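Local atomic coordinates of ketosynthase (Streptomyces sp. MSC090213JE08, PDB entry 6KXE), a protein that probably catalyses the decarboxylative condensation of an acyl-carrier-protein-bound fatty acyl chain with malonyl-ACP, giving a 3-oxoacyl-ACP. Residues G356-T361 against A383-V388. Residues are numbered along the deposited sequence; the frame is centred on the assembly and turned at random.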
ATOM      1  N   GLY A 356      17.065  19.232  18.662  1.00 27.31           N
ATOM      2  CA  GLY A 356      16.547  20.551  19.060  1.00 30.02           C
ATOM      3  C   GLY A 356      16.707  21.599  17.974  1.00 31.76           C
ATOM      4  O   GLY A 356      17.268  22.670  18.227  1.00 30.57           O
ATOM      5  N   PHE A 357      16.132  21.360  16.803  1.00 27.17           N
ATOM      6  CA  PHE A 357      16.150  22.305  15.672  1.00 26.38           C
ATOM      7  C   PHE A 357      14.875  22.117  14.841  1.00 25.42           C
ATOM      8  O   PHE A 357      14.235  21.044  14.898  1.00 24.98           O
ATOM      9  CB  PHE A 357      17.443  22.166  14.853  1.00 28.05           C
ATOM     10  CG  PHE A 357      17.418  21.011  13.888  1.00 28.16           C
ATOM     11  CD1 PHE A 357      17.732  19.727  14.310  1.00 27.67           C
ATOM     12  CD2 PHE A 357      16.995  21.199  12.577  1.00 32.08           C
ATOM     13  CE1 PHE A 357      17.685  18.659  13.425  1.00 29.87           C
ATOM     14  CE2 PHE A 357      16.949  20.127  11.688  1.00 29.74           C
ATOM     15  CZ  PHE A 357      17.297  18.860  12.116  1.00 30.69           C
ATOM     16  N   ILE A 358      14.493  23.162  14.117  1.00 24.51           N
ATOM     17  CA  ILE A 358      13.369  23.087  13.142  1.00 25.09           C
ATOM     18  C   ILE A 358      13.998  23.275  11.775  1.00 25.87           C
ATOM     19  O   ILE A 358      14.697  24.249  11.543  1.00 25.73           O
ATOM     20  CB  ILE A 358      12.246  24.068  13.480  1.00 24.36           C
ATOM     21  CG1 ILE A 358      11.867  23.924  14.955  1.00 25.48           C
ATOM     22  CG2 ILE A 358      11.059  23.888  12.531  1.00 26.66           C
ATOM     23  CD1 ILE A 358      10.807  24.897  15.433  1.00 27.25           C
ATOM     24  N   PRO A 359      13.773  22.305  10.863  1.00 24.17           N
ATOM     25  CA  PRO A 359      14.236  22.415   9.488  1.00 23.72           C
ATOM     26  C   PRO A 359      13.469  23.538   8.789  1.00 25.46           C
ATOM     27  O   PRO A 359      12.276  23.760   9.023  1.00 25.08           O
ATOM     28  CB  PRO A 359      13.968  21.023   8.880  1.00 23.00           C
ATOM     29  CG  PRO A 359      12.815  20.463   9.726  1.00 24.45           C
ATOM     30  CD  PRO A 359      13.022  21.049  11.119  1.00 22.81           C
ATOM     31  N   PRO A 360      14.142  24.284   7.899  1.00 22.28           N
ATOM     32  CA  PRO A 360      13.539  25.435   7.235  1.00 23.17           C
ATOM     33  C   PRO A 360      12.671  25.122   6.014  1.00 23.43           C
ATOM     34  O   PRO A 360      12.871  24.114   5.349  1.00 25.77           O
ATOM     35  CB  PRO A 360      14.778  26.210   6.748  1.00 24.81           C
ATOM     36  CG  PRO A 360      15.727  25.084   6.367  1.00 25.00           C
ATOM     37  CD  PRO A 360      15.512  24.032   7.438  1.00 24.58           C
ATOM     38  N   THR A 361      11.797  26.058   5.681  1.00 21.81           N
ATOM     39  CA  THR A 361      11.116  26.110   4.366  1.00 22.50           C
ATOM     40  C   THR A 361      11.983  26.980   3.458  1.00 23.72           C
ATOM     41  O   THR A 361      11.956  28.220   3.611  1.00 26.06           O
ATOM     42  CB  THR A 361       9.684  26.640   4.484  1.00 20.54           C
ATOM     43  OG1 THR A 361       8.958  25.879   5.467  1.00 22.00           O
ATOM     44  CG2 THR A 361       8.999  26.599   3.143  1.00 23.87           C
ATOM     45  N   ALA A 383      15.481  25.195  18.679  1.00 30.04           N
ATOM     46  CA  ALA A 383      14.233  25.301  19.439  1.00 30.30           C
ATOM     47  C   ALA A 383      14.164  24.124  20.399  1.00 32.30           C
ATOM     48  O   ALA A 383      14.832  23.094  20.139  1.00 30.75           O
ATOM     49  CB  ALA A 383      13.077  25.324  18.476  1.00 34.06           C
ATOM     50  N   ASP A 384      13.387  24.271  21.466  1.00 31.47           N
ATOM     51  CA  ASP A 384      13.128  23.169  22.419  1.00 35.38           C
ATOM     52  C   ASP A 384      12.030  22.321  21.773  1.00 32.03           C
ATOM     53  O   ASP A 384      10.862  22.579  22.028  1.00 35.23           O
ATOM     54  CB  ASP A 384      12.760  23.719  23.801  1.00 40.23           C
ATOM     55  CG  ASP A 384      12.323  22.675  24.809  1.00 43.26           C
ATOM     56  OD1 ASP A 384      12.726  21.509  24.654  1.00 46.98           O
ATOM     57  OD2 ASP A 384      11.574  23.040  25.752  1.00 52.74           O
ATOM     58  N   VAL A 385      12.403  21.362  20.939  1.00 29.89           N
ATOM     59  CA  VAL A 385      11.428  20.565  20.135  1.00 27.70           C
ATOM     60  C   VAL A 385      11.114  19.293  20.912  1.00 26.29           C
ATOM     61  O   VAL A 385      12.032  18.472  21.119  1.00 26.60           O
ATOM     62  CB  VAL A 385      11.978  20.249  18.734  1.00 28.30           C
ATOM     63  CG1 VAL A 385      10.999  19.426  17.918  1.00 28.19           C
ATOM     64  CG2 VAL A 385      12.358  21.514  17.988  1.00 29.85           C
ATOM     65  N   ARG A 386       9.870  19.110  21.331  1.00 25.33           N
ATOM     66  CA  ARG A 386       9.504  17.938  22.157  1.00 28.31           C
ATOM     67  C   ARG A 386       8.444  17.090  21.450  1.00 26.20           C
ATOM     68  O   ARG A 386       8.498  15.884  21.657  1.00 29.09           O
ATOM     69  CB  ARG A 386       9.014  18.394  23.531  1.00 30.42           C
ATOM     70  CG  ARG A 386      10.101  19.105  24.324  1.00 35.70           C
ATOM     71  CD  ARG A 386       9.524  19.599  25.636  1.00 46.32           C
ATOM     72  NE  ARG A 386      10.585  20.268  26.368  1.00 58.21           N
ATOM     73  CZ  ARG A 386      11.569  19.640  27.011  1.00 67.50           C
ATOM     74  NH1 ARG A 386      11.621  18.315  27.037  1.00 68.60           N
ATOM     75  NH2 ARG A 386      12.502  20.346  27.632  1.00 70.22           N
ATOM     76  N   ILE A 387       7.474  17.722  20.788  1.00 27.18           N
ATOM     77  CA  ILE A 387       6.319  17.039  20.132  1.00 26.68           C
ATOM     78  C   ILE A 387       6.096  17.680  18.770  1.00 26.00           C
ATOM     79  O   ILE A 387       6.013  18.928  18.657  1.00 25.81           O
ATOM     80  CB  ILE A 387       5.051  17.041  20.990  1.00 27.82           C
ATOM     81  CG1 ILE A 387       5.392  16.656  22.436  1.00 30.55           C
ATOM     82  CG2 ILE A 387       4.009  16.119  20.345  1.00 27.09           C
ATOM     83  CD1 ILE A 387       4.223  16.435  23.334  1.00 35.60           C
ATOM     84  N   VAL A 388       6.013  16.828  17.751  1.00 25.11           N
ATOM     85  CA  VAL A 388       6.019  17.260  16.335  1.00 25.55           C
ATOM     86  C   VAL A 388       4.947  16.479  15.578  1.00 25.76           C
ATOM     87  O   VAL A 388       4.773  15.289  15.864  1.00 25.18           O
ATOM     88  CB  VAL A 388       7.396  17.063  15.706  1.00 23.89           C
ATOM     89  CG1 VAL A 388       7.389  17.519  14.265  1.00 23.81           C
ATOM     90  CG2 VAL A 388       8.485  17.782  16.473  1.00 26.51           C
TER
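One backbone hydrogen bond, from A383 to G356, and a small apolar cluster of I358 with A383 and V385 form this contact at the end of a two-stranded antiparallel ribbon, in the C-terminal half of the thiolase-like fold. The ribbon pairs strand 357-358 with strand 381-382, and the contact shows how such a pairing ends just where helix 341-355 gives way to the strand. G356, the first residue to leave the helical conformation, with positive phi (64°), offers its carbonyl O to A383 N at 3.1 Å; the N-H points nearly straight at it (166°), although the donor stands well above the carbonyl plane. The carbonyl oxygens of G356 and A383 also come close, without a hydrogen bond. Beside this bond, side chains meet. I358 CG1 lies beside its own backbone N (chi1 -50°), and the extended side chain of I358 carries CD1 to A383 CB at 3.8 Å. V385 CG2 meets both I358 CG1, at 3.9 Å, and the carbonyl O of F357, at 3.6 Å. F297 of strand 297-299 packs against I358 and V385, while I353 also touches V385. The labour is thus divided: one hydrogen bond sets the backbone spacing, and apolar contacts fill in beside it.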